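Local coordinates for putative ABC transporter amino acid-binding protein (Sinorhizobium meliloti, PDB 2Q88) that binds the compatible solutes ectoine and hydroxyectoine, probably handing them to an ABC transporter for uptake as osmoprotectants, at residues F14-A20 against R72-A78; N21-F25 against L172-S176; S35-V41 against I234-F240; M82-C87 against R250-A255. One frame throughout, in Å; residues are numbered along the deposited sequence.

Contact 1. Residues F14-A20 against R72-A78. With CD (cadmium ion), chain E.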
# COMPACT_ATOMS: atom_id res chain seq x y z
N PHE A 14 -10.97 -10.32 -17.79
CA PHE A 14 -10.62 -9.55 -16.58
C PHE A 14 -9.52 -10.20 -15.77
O PHE A 14 -9.32 -11.42 -15.83
CB PHE A 14 -11.86 -9.32 -15.67
CG PHE A 14 -12.48 -10.58 -15.13
CD1 PHE A 14 -12.06 -11.12 -13.92
CD2 PHE A 14 -13.49 -11.24 -15.84
CE1 PHE A 14 -12.62 -12.29 -13.41
CE2 PHE A 14 -14.07 -12.41 -15.35
CZ PHE A 14 -13.63 -12.94 -14.13
N ALA A 15 -8.82 -9.36 -15.00
CA ALA A 15 -7.89 -9.80 -13.96
C ALA A 15 -8.52 -9.56 -12.60
O ALA A 15 -9.19 -8.55 -12.40
CB ALA A 15 -6.57 -9.02 -14.06
N ARG A 16 -8.32 -10.49 -11.67
CA ARG A 16 -8.74 -10.30 -10.29
C ARG A 16 -7.61 -9.63 -9.52
O ARG A 16 -6.49 -10.14 -9.50
CB ARG A 16 -9.07 -11.63 -9.62
CG ARG A 16 -10.20 -12.39 -10.27
CD ARG A 16 -10.37 -13.78 -9.70
NE ARG A 16 -11.42 -14.51 -10.39
CZ ARG A 16 -12.70 -14.47 -10.05
NH1 ARG A 16 -13.08 -13.72 -9.01
NH2 ARG A 16 -13.59 -15.17 -10.74
N ILE A 17 -7.90 -8.50 -8.90
CA ILE A 17 -6.88 -7.74 -8.15
C ILE A 17 -7.25 -7.64 -6.67
O ILE A 17 -8.43 -7.60 -6.32
CB ILE A 17 -6.61 -6.34 -8.79
CG1 ILE A 17 -7.86 -5.45 -8.75
CG2 ILE A 17 -6.05 -6.50 -10.24
CD1 ILE A 17 -7.69 -4.01 -9.31
N ALA A 18 -6.25 -7.58 -5.81
CA ALA A 18 -6.49 -7.43 -4.38
C ALA A 18 -6.18 -5.99 -4.00
O ALA A 18 -5.13 -5.47 -4.37
CB ALA A 18 -5.64 -8.40 -3.60
N ILE A 19 -7.12 -5.36 -3.27
CA ILE A 19 -6.98 -3.98 -2.77
C ILE A 19 -7.40 -3.90 -1.30
O ILE A 19 -7.95 -4.86 -0.76
CB ILE A 19 -7.85 -3.01 -3.60
CG1 ILE A 19 -9.35 -3.26 -3.37
CG2 ILE A 19 -7.49 -3.08 -5.09
CD1 ILE A 19 -10.23 -2.09 -3.78
N ALA A 20 -7.16 -2.76 -0.65
CA ALA A 20 -7.53 -2.61 0.77
C ALA A 20 -8.52 -1.49 1.07
O ALA A 20 -9.03 -1.42 2.19
CB ALA A 20 -6.29 -2.44 1.63
N ARG A 72 -6.06 -17.17 -5.59
CA ARG A 72 -7.38 -16.54 -5.51
C ARG A 72 -7.46 -15.25 -6.32
O ARG A 72 -8.51 -14.93 -6.88
CB ARG A 72 -7.81 -16.31 -4.07
CG ARG A 72 -8.19 -17.59 -3.34
CD ARG A 72 -8.82 -17.37 -1.98
NE ARG A 72 -7.84 -17.02 -0.95
CZ ARG A 72 -7.20 -17.91 -0.20
NH1 ARG A 72 -7.41 -19.21 -0.36
NH2 ARG A 72 -6.33 -17.50 0.73
N HIS A 73 -6.35 -14.52 -6.37
CA HIS A 73 -6.29 -13.31 -7.20
C HIS A 73 -5.10 -13.36 -8.15
O HIS A 73 -4.18 -14.18 -7.97
CB HIS A 73 -6.28 -12.06 -6.32
CG HIS A 73 -7.33 -12.10 -5.25
ND1 HIS A 73 -7.03 -12.31 -3.92
CD2 HIS A 73 -8.68 -12.03 -5.32
CE1 HIS A 73 -8.14 -12.33 -3.21
NE2 HIS A 73 -9.16 -12.17 -4.04
N ASP A 74 -5.13 -12.50 -9.15
CA ASP A 74 -4.12 -12.51 -10.22
C ASP A 74 -2.97 -11.56 -9.92
O ASP A 74 -1.84 -11.81 -10.33
CB ASP A 74 -4.79 -12.17 -11.54
CG ASP A 74 -5.91 -13.14 -11.89
OD1 ASP A 74 -5.66 -14.36 -11.80
OD2 ASP A 74 -7.07 -12.79 -12.23
N ALA A 75 -3.27 -10.47 -9.23
CA ALA A 75 -2.26 -9.48 -8.85
C ALA A 75 -2.68 -8.80 -7.56
O ALA A 75 -3.86 -8.72 -7.27
CB ALA A 75 -2.11 -8.44 -9.97
N ILE A 76 -1.70 -8.33 -6.79
CA ILE A 76 -2.00 -7.43 -5.66
C ILE A 76 -1.69 -6.02 -6.14
O ILE A 76 -0.56 -5.75 -6.51
CB ILE A 76 -1.12 -7.78 -4.43
CG1 ILE A 76 -1.43 -9.19 -3.91
CG2 ILE A 76 -1.33 -6.78 -3.31
CD1 ILE A 76 -0.33 -9.75 -2.99
N THR A 77 -2.68 -5.14 -6.17
CA THR A 77 -2.44 -3.78 -6.64
C THR A 77 -3.00 -2.84 -5.59
O THR A 77 -4.09 -2.28 -5.75
CB THR A 77 -3.13 -3.55 -8.00
OG1 THR A 77 -4.52 -3.82 -7.85
CG2 THR A 77 -2.68 -4.59 -9.03
N ALA A 78 -2.24 -2.65 -4.52
CA ALA A 78 -2.81 -2.12 -3.29
C ALA A 78 -1.87 -1.18 -2.53
O ALA A 78 -2.21 -0.74 -1.43
CB ALA A 78 -3.24 -3.27 -2.38
CD CD E . -11.63 -12.70 -4.21
O HOH W 1 -12.38 -12.90 -6.42
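Asp74 does the most striking side-chain work. In its m rotamer the carboxylate bends back along the edge of strand 14-19, so that OD2 accepts the backbone N of Arg16 at 2.7 Å, while OD1 is held in a salt bridge to Lys5. The carbonyl O of Arg16 is bifurcated, taking N of Asp74 at 2.7 Å and N of Ala75 at 3.2 Å. Parallel pairing runs on through Ala18 N to Ala75 O (3.0 Å) and Thr77 N to Ala18 O (3.1 Å). The m, t, t side chain of Arg16 runs past Arg72, with Arg16 CD 3.6 Å from Arg72 O, and its NH1 makes a weak 2.8 Å bond to a water on a cadmium ion. His73 has Arg16 CB at its ring edge and binds the same cadmium through NE2 at 2.5 Å, together with Ser57. On one sheet face Ile17, a p rotamer, sets CB 3.4 Å from Thr77 OG1; on the other, Ala18 CB meets Ile76 CG1 at 4.3 Å. With 53-58 paired along the other edge of strand 14-19, this is the parallel 2-1-3 sheet of the first lobe of a periplasmic binding protein, and the segment runs on to Ala78, which belongs to the ectoine pocket.

Contact 2. Residues N21-F25 against L172-S176. With 4CS ((4S)-2-methyl-1,4,5,6-tetrahydropyrimidine-4-carboxylic acid), chain F.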
# COMPACT_ATOMS: atom_id res chain seq x y z
N ASN A 21 -8.80 -0.63 0.09
CA ASN A 21 -9.63 0.57 0.30
C ASN A 21 -8.96 1.60 1.24
O ASN A 21 -9.39 1.81 2.37
CB ASN A 21 -11.04 0.21 0.78
CG ASN A 21 -12.03 1.35 0.59
OD1 ASN A 21 -11.78 2.29 -0.17
ND2 ASN A 21 -13.16 1.26 1.27
N GLU A 22 -7.88 2.20 0.76
CA GLU A 22 -7.08 3.16 1.53
C GLU A 22 -6.64 4.28 0.59
O GLU A 22 -5.55 4.22 0.03
CB GLU A 22 -5.87 2.47 2.17
CG GLU A 22 -5.00 3.41 3.02
CD GLU A 22 -3.71 2.76 3.49
OE1 GLU A 22 -3.78 1.63 4.02
OE2 GLU A 22 -2.62 3.39 3.34
N PRO A 23 -7.51 5.27 0.38
CA PRO A 23 -7.16 6.39 -0.50
C PRO A 23 -5.89 7.11 -0.04
O PRO A 23 -5.70 7.26 1.17
CB PRO A 23 -8.38 7.33 -0.40
CG PRO A 23 -9.52 6.49 0.12
CD PRO A 23 -8.88 5.37 0.92
N PRO A 24 -5.05 7.60 -0.95
CA PRO A 24 -5.23 7.53 -2.41
C PRO A 24 -4.59 6.34 -3.13
O PRO A 24 -4.49 6.36 -4.36
CB PRO A 24 -4.53 8.81 -2.88
CG PRO A 24 -3.36 8.93 -1.93
CD PRO A 24 -3.87 8.42 -0.60
N PHE A 25 -4.18 5.31 -2.39
CA PHE A 25 -3.66 4.09 -3.00
C PHE A 25 -4.76 3.29 -3.71
O PHE A 25 -4.58 2.86 -4.84
CB PHE A 25 -2.97 3.21 -1.96
CG PHE A 25 -1.73 3.83 -1.36
CD1 PHE A 25 -1.83 4.72 -0.30
CD2 PHE A 25 -0.47 3.51 -1.86
CE1 PHE A 25 -0.67 5.29 0.27
CE2 PHE A 25 0.69 4.06 -1.29
CZ PHE A 25 0.58 4.95 -0.23
N LEU A 172 -0.26 5.23 9.08
CA LEU A 172 -0.44 4.87 7.67
C LEU A 172 0.58 5.67 6.87
O LEU A 172 1.25 6.55 7.44
CB LEU A 172 -1.85 5.26 7.19
CG LEU A 172 -3.06 4.42 7.61
CD1 LEU A 172 -4.29 4.93 6.93
CD2 LEU A 172 -2.85 2.95 7.31
N PRO A 173 0.73 5.40 5.57
CA PRO A 173 1.51 6.28 4.70
C PRO A 173 1.03 7.74 4.74
O PRO A 173 -0.15 8.00 4.92
CB PRO A 173 1.28 5.67 3.30
CG PRO A 173 1.08 4.23 3.58
CD PRO A 173 0.20 4.24 4.83
N VAL A 174 1.99 8.66 4.64
CA VAL A 174 1.72 10.11 4.62
C VAL A 174 0.50 10.49 3.79
O VAL A 174 -0.40 11.18 4.27
CB VAL A 174 2.97 10.88 4.11
CG1 VAL A 174 2.67 12.36 3.90
CG2 VAL A 174 4.13 10.68 5.08
N LEU A 175 0.46 10.06 2.53
CA LEU A 175 -0.66 10.43 1.67
C LEU A 175 -2.01 9.91 2.17
O LEU A 175 -3.03 10.59 2.01
CB LEU A 175 -0.41 9.99 0.23
CG LEU A 175 0.64 10.80 -0.52
CD1 LEU A 175 1.09 10.01 -1.74
CD2 LEU A 175 0.11 12.17 -0.95
N SER A 176 -2.02 8.71 2.77
CA SER A 176 -3.25 8.12 3.32
C SER A 176 -3.73 8.84 4.58
O SER A 176 -4.93 9.05 4.76
CB SER A 176 -3.03 6.64 3.67
OG SER A 176 -2.57 5.88 2.56
O 4CS F . 2.11 -2.86 4.31
C 4CS F . 1.96 -2.05 3.40
OXT 4CS F . 2.37 -2.31 2.27
CA 4CS F . 1.28 -0.71 3.68
CB 4CS F . 0.10 -0.82 4.63
CAD 4CS F . -0.48 0.57 4.88
NAG 4CS F . -0.84 1.20 3.59
CAI 4CS F . -0.17 0.87 2.40
CAA 4CS F . -0.57 1.53 1.07
N 4CS F . 0.86 -0.08 2.41
O HOH W 2 -6.67 7.40 3.60
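A cis peptide bond joins Pro23 to Pro24, folding the chain sharply just after the ligand-binding Glu22. Extended in tt, Glu22 reaches across to the other segment, where its OE2 accepts a hydrogen bond from Ser176 OG (2.6 Å). Ectoine NAG donates to Glu22 OE2 at 2.8 Å and weakly to Glu22 OE1 at 3.0 Å. Phe25 lays one ring face against the ligand methyl CAA, has Ser176 OG at its edge, and touches Pro173 CB through CE1 (3.6 Å). Pro24 CG packs on Leu175 CB at 3.8 Å, and one water ties Pro23 O (2.6 Å) to Ser176 O (2.7 Å). Glu22, Ser176 and ectoine thus link the two lobes, as in the closed Venus-flytrap form of such proteins. The carbonyls of Pro24 and Phe25 meet the N-H groups of Ala37 and Ala38 at the start of helix 37-48, whereas Pro173 sits at the N-cap position of helix 174-184, flanked by backbone hydrogen bonds of Leu172 with Ala102 and Val174 with Ala100 of strand 98-106.

Contact 3. Residues S35-V41 against I234-F240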
# COMPACT_ATOMS: atom_id res chain seq x y z
N SER A 35 -10.99 2.72 -7.94
CA SER A 35 -10.02 3.68 -8.41
C SER A 35 -8.92 3.81 -7.35
O SER A 35 -8.68 2.87 -6.60
CB SER A 35 -10.69 5.04 -8.67
OG SER A 35 -11.28 5.53 -7.49
N GLY A 36 -8.29 4.97 -7.29
CA GLY A 36 -7.04 5.12 -6.55
C GLY A 36 -5.90 4.85 -7.51
O GLY A 36 -6.11 4.31 -8.60
N ALA A 37 -4.69 5.24 -7.12
CA ALA A 37 -3.53 5.21 -7.99
C ALA A 37 -3.11 3.82 -8.43
O ALA A 37 -2.74 3.61 -9.58
CB ALA A 37 -2.37 5.95 -7.35
N ALA A 38 -3.17 2.86 -7.51
CA ALA A 38 -2.69 1.52 -7.83
C ALA A 38 -3.63 0.78 -8.81
O ALA A 38 -3.14 0.28 -9.83
CB ALA A 38 -2.43 0.71 -6.56
N PRO A 39 -4.94 0.74 -8.54
CA PRO A 39 -5.90 0.18 -9.51
C PRO A 39 -5.98 0.96 -10.83
O PRO A 39 -6.25 0.36 -11.87
CB PRO A 39 -7.23 0.25 -8.77
CG PRO A 39 -6.83 0.27 -7.32
CD PRO A 39 -5.63 1.17 -7.31
N ASP A 40 -5.76 2.28 -10.81
CA ASP A 40 -5.80 3.05 -12.06
C ASP A 40 -4.64 2.68 -12.99
O ASP A 40 -4.83 2.49 -14.20
CB ASP A 40 -5.79 4.57 -11.80
CG ASP A 40 -7.19 5.14 -11.51
OD1 ASP A 40 -8.18 4.40 -11.35
OD2 ASP A 40 -7.38 6.37 -11.42
N VAL A 41 -3.44 2.57 -12.44
CA VAL A 41 -2.28 2.12 -13.19
C VAL A 41 -2.48 0.69 -13.71
O VAL A 41 -2.21 0.39 -14.89
CB VAL A 41 -0.99 2.23 -12.35
CG1 VAL A 41 0.17 1.45 -12.98
CG2 VAL A 41 -0.60 3.68 -12.18
N ILE A 234 -1.06 9.63 -14.54
CA ILE A 234 -1.99 8.79 -13.79
C ILE A 234 -1.82 8.97 -12.27
O ILE A 234 -2.80 9.21 -11.56
CB ILE A 234 -1.87 7.30 -14.20
CG1 ILE A 234 -2.41 7.08 -15.62
CG2 ILE A 234 -2.61 6.41 -13.20
CD1 ILE A 234 -2.00 5.74 -16.23
N ILE A 235 -0.59 8.86 -11.78
CA ILE A 235 -0.36 8.82 -10.33
C ILE A 235 -0.22 10.18 -9.64
O ILE A 235 -0.58 10.33 -8.47
CB ILE A 235 0.83 7.89 -9.95
CG1 ILE A 235 2.18 8.54 -10.33
CG2 ILE A 235 0.66 6.51 -10.58
CD1 ILE A 235 3.39 7.83 -9.71
N GLU A 236 0.31 11.17 -10.36
CA GLU A 236 0.57 12.46 -9.73
C GLU A 236 -0.68 13.27 -9.26
O GLU A 236 -0.60 13.93 -8.23
CB GLU A 236 1.58 13.30 -10.53
CG GLU A 236 2.91 12.56 -10.70
CD GLU A 236 4.10 13.48 -10.92
OE1 GLU A 236 3.97 14.47 -11.66
OE2 GLU A 236 5.18 13.19 -10.34
N PRO A 237 -1.82 13.19 -9.95
CA PRO A 237 -3.07 13.73 -9.41
C PRO A 237 -3.48 13.15 -8.04
O PRO A 237 -4.26 13.77 -7.33
CB PRO A 237 -4.10 13.32 -10.46
CG PRO A 237 -3.33 13.33 -11.71
CD PRO A 237 -2.04 12.65 -11.31
N TYR A 238 -2.96 11.96 -7.70
CA TYR A 238 -3.21 11.36 -6.39
C TYR A 238 -2.19 11.79 -5.32
O TYR A 238 -2.36 11.48 -4.13
CB TYR A 238 -3.21 9.84 -6.50
CG TYR A 238 -4.42 9.26 -7.18
CD1 TYR A 238 -5.65 9.21 -6.53
CD2 TYR A 238 -4.34 8.74 -8.47
CE1 TYR A 238 -6.77 8.66 -7.14
CE2 TYR A 238 -5.46 8.17 -9.10
CZ TYR A 238 -6.67 8.15 -8.42
OH TYR A 238 -7.80 7.60 -9.00
N GLY A 239 -1.13 12.47 -5.75
CA GLY A 239 -0.15 13.03 -4.81
C GLY A 239 1.20 12.34 -4.84
O GLY A 239 2.13 12.74 -4.12
N PHE A 240 1.32 11.31 -5.67
CA PHE A 240 2.55 10.53 -5.77
C PHE A 240 3.61 11.21 -6.65
O PHE A 240 3.29 12.06 -7.47
CB PHE A 240 2.24 9.13 -6.28
CG PHE A 240 1.45 8.31 -5.31
CD1 PHE A 240 0.07 8.25 -5.41
CD2 PHE A 240 2.09 7.61 -4.28
CE1 PHE A 240 -0.68 7.49 -4.50
CE2 PHE A 240 1.37 6.86 -3.38
CZ PHE A 240 -0.02 6.80 -3.49
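Tyr238 lays one face of its ring over the Gly36-Ala37 peptide, at the point where helix 37-48 of the first lobe of this two-lobed solute-binding fold begins. Gly36 is the N-cap of that helix, and its backbone angles (91/164) would drive a beta carbon into the carbonyl O of Ser35. Ala37 fills the space beyond: its CB lies 3.6 Å from Tyr238 CD2 and 3.7 Å from Phe240 CE1. One turn further along the helix, Val41 CG2 meets both Ile234 CG2 and Ile235 CG2 at 3.5 Å, which makes a small aliphatic cluster with Asp40 CB, 3.9 Å from Ile234 CG2. The partner segment is the end of helix 230-235 running into a 3-10 turn, so that a late part of the chain, back from the second lobe, packs on the start of helix 37-48. Leu97 packs against Ala37, Ile235 and Phe240, and Phe240 meets the pocket residue Phe25 edge-to-face. A single hydroxyl ties the polar edge together: Tyr238 OH accepts a hydrogen bond from Gly36 N at 3.2 Å and donates one to Asp40 OD2 at 2.7 Å.

Contact 4. Residues M82-C87 against R250-A255. With CD (cadmium ion), chain B; 4CS ((4S)-2-methyl-1,4,5,6-tetrahydropyrimidine-4-carboxylic acid), chain F.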
# COMPACT_ATOMS: atom_id res chain seq x y z
N MET A 82 7.32 -2.95 -1.27
CA MET A 82 8.35 -3.97 -1.47
C MET A 82 9.27 -4.06 -0.27
O MET A 82 9.73 -3.04 0.24
CB MET A 82 9.20 -3.67 -2.70
CG MET A 82 8.42 -3.59 -4.00
SD MET A 82 9.57 -3.67 -5.40
CE MET A 82 8.55 -2.92 -6.65
N LYS A 83 9.55 -5.29 0.14
CA LYS A 83 10.46 -5.61 1.23
C LYS A 83 11.07 -6.97 0.94
O LYS A 83 10.40 -7.82 0.35
CB LYS A 83 9.71 -5.71 2.56
CG LYS A 83 9.06 -4.44 3.05
CD LYS A 83 7.93 -4.78 4.01
CE LYS A 83 8.46 -5.23 5.35
NZ LYS A 83 7.34 -5.44 6.30
N PRO A 84 12.31 -7.18 1.36
CA PRO A 84 12.98 -8.47 1.15
C PRO A 84 12.06 -9.68 1.37
O PRO A 84 11.90 -10.49 0.46
CB PRO A 84 14.12 -8.42 2.16
CG PRO A 84 14.49 -6.96 2.19
CD PRO A 84 13.17 -6.22 2.08
N GLU A 85 11.42 -9.76 2.54
CA GLU A 85 10.49 -10.86 2.88
C GLU A 85 9.34 -11.04 1.91
O GLU A 85 8.96 -12.16 1.59
CB GLU A 85 9.90 -10.68 4.28
CG GLU A 85 9.72 -9.22 4.70
CD GLU A 85 10.98 -8.68 5.34
OE1 GLU A 85 11.68 -7.87 4.70
OE2 GLU A 85 11.29 -9.08 6.49
N ARG A 86 8.76 -9.92 1.46
CA ARG A 86 7.67 -9.96 0.50
C ARG A 86 8.19 -10.32 -0.88
O ARG A 86 7.55 -11.07 -1.60
CB ARG A 86 6.95 -8.62 0.45
CG ARG A 86 6.27 -8.22 1.75
CD ARG A 86 5.57 -6.86 1.64
NE ARG A 86 4.81 -6.55 2.84
CZ ARG A 86 4.13 -5.43 3.04
NH1 ARG A 86 4.13 -4.47 2.12
NH2 ARG A 86 3.45 -5.27 4.17
N CYS A 87 9.34 -9.76 -1.24
CA CYS A 87 9.99 -10.03 -2.52
C CYS A 87 10.30 -11.51 -2.72
O CYS A 87 10.27 -12.00 -3.85
CB CYS A 87 11.26 -9.18 -2.65
SG CYS A 87 10.89 -7.41 -2.72
N ARG A 250 13.19 -2.53 -8.64
CA ARG A 250 12.75 -3.65 -7.83
C ARG A 250 13.92 -4.28 -7.07
O ARG A 250 13.81 -4.54 -5.89
CB ARG A 250 12.03 -4.70 -8.68
CG ARG A 250 11.45 -5.88 -7.90
CD ARG A 250 11.05 -7.08 -8.75
NE ARG A 250 12.08 -7.45 -9.75
CZ ARG A 250 11.91 -7.36 -11.07
NH1 ARG A 250 10.76 -6.90 -11.57
NH2 ARG A 250 12.89 -7.71 -11.89
N GLU A 251 15.05 -4.49 -7.75
CA GLU A 251 16.17 -5.16 -7.07
C GLU A 251 16.77 -4.33 -5.93
O GLU A 251 17.13 -4.90 -4.89
CB GLU A 251 17.25 -5.62 -8.05
CG GLU A 251 18.05 -6.80 -7.51
CD GLU A 251 19.38 -7.00 -8.22
OE1 GLU A 251 19.98 -8.10 -8.07
OE2 GLU A 251 19.84 -6.07 -8.91
N LYS A 252 16.84 -3.01 -6.08
CA LYS A 252 17.30 -2.12 -5.00
C LYS A 252 16.37 -2.10 -3.77
O LYS A 252 16.84 -2.08 -2.63
CB LYS A 252 17.49 -0.70 -5.50
CG LYS A 252 18.73 -0.46 -6.35
CD LYS A 252 18.52 0.76 -7.23
CE LYS A 252 19.83 1.43 -7.62
NZ LYS A 252 19.55 2.70 -8.38
N LEU A 253 15.07 -2.07 -4.02
CA LEU A 253 14.08 -2.06 -2.94
C LEU A 253 13.98 -3.41 -2.25
O LEU A 253 13.60 -3.49 -1.09
CB LEU A 253 12.71 -1.64 -3.46
CG LEU A 253 12.56 -0.28 -4.15
CD1 LEU A 253 11.26 -0.24 -4.91
CD2 LEU A 253 12.65 0.86 -3.16
N CYS A 254 14.31 -4.47 -2.98
CA CYS A 254 14.22 -5.84 -2.48
C CYS A 254 15.53 -6.36 -1.88
O CYS A 254 15.55 -7.45 -1.29
CB CYS A 254 13.77 -6.78 -3.61
SG CYS A 254 12.05 -6.52 -4.12
N ALA A 255 16.61 -5.59 -2.03
CA ALA A 255 17.93 -6.02 -1.58
C ALA A 255 18.05 -6.13 -0.06
O ALA A 255 17.36 -5.41 0.67
CB ALA A 255 19.01 -5.09 -2.13
CD CD B . 20.88 -7.63 -10.67
O 4CS F . 2.11 -2.86 4.31
C 4CS F . 1.96 -2.05 3.40
OXT 4CS F . 2.37 -2.31 2.27
CA 4CS F . 1.28 -0.71 3.68
CB 4CS F . 0.10 -0.82 4.63
CAD 4CS F . -0.48 0.57 4.88
NAG 4CS F . -0.84 1.20 3.59
CAI 4CS F . -0.17 0.87 2.40
CAA 4CS F . -0.57 1.53 1.07
N 4CS F . 0.86 -0.08 2.41
O HOH W 3 19.24 -6.78 -12.34
O HOH W 4 22.80 -6.57 -10.10
O HOH W 5 19.81 -8.74 -10.62
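Helix 250-254 starts here with Arg250, whose CG rests 3.8 Å from Met82 SD, while its guanidinium NH1 turns to the carbonyl of Tyr92. Glu251 points away from the partner segment and chelates a cadmium ion through OE1 (2.8 Å) and OE2 (2.6 Å), with waters completing the site. Leu253 comes back to the interface: its CD1 is 3.9 Å from Met82 SD, and its side chain also packs on Pro95 and on Cys202 of strand 201-202. Cys254 makes the decisive contact, a disulfide in which its SG is bonded to Cys87 SG at 2.0 Å; both cysteines are m, and chi3 of -60° gives it left-handed torsion. Met82 SD lies 4.0 Å from Cys254 SG, flanking the bridge. At Ala255 the helix has ended, and the carbonyl O sits 3.6 Å from Pro84 CG. Next to Cys87 in the short helix 84-87, Arg86 sends its guanidinium the other way and grips the ectoine carboxylate, NH1 to OXT and NH2 to O, both at 2.8 Å. No hydrogen bond joins the two segments, so sulfur chemistry and apolar packing hold them: the C-terminal helix is covalently fastened beside the arginine that pairs with the ligand's acid group.

How the contacts relate
From the N terminus, contact 1 closes first, joining residues 14-20 to 72-78 in the sheet of the first lobe. Before that loop is complete the chain has already opened contacts 2 and 3, so both cross contact 1. Contact 2 spans to 172-176 and brings the two lobes together at ectoine; contact 3, which crosses it, joins the start of helix 37-48 to the end of helix 230-235. Contact 4, in series with contact 1, crosses 2 and 3 and joins helix 84-87 to helix 250-254 near the C terminus. Contacts 2 and 3 touch through Pro24 and Phe25 against Ala37 and Ala38. Contacts 2 and 4 do not touch, yet both reach the same ligand.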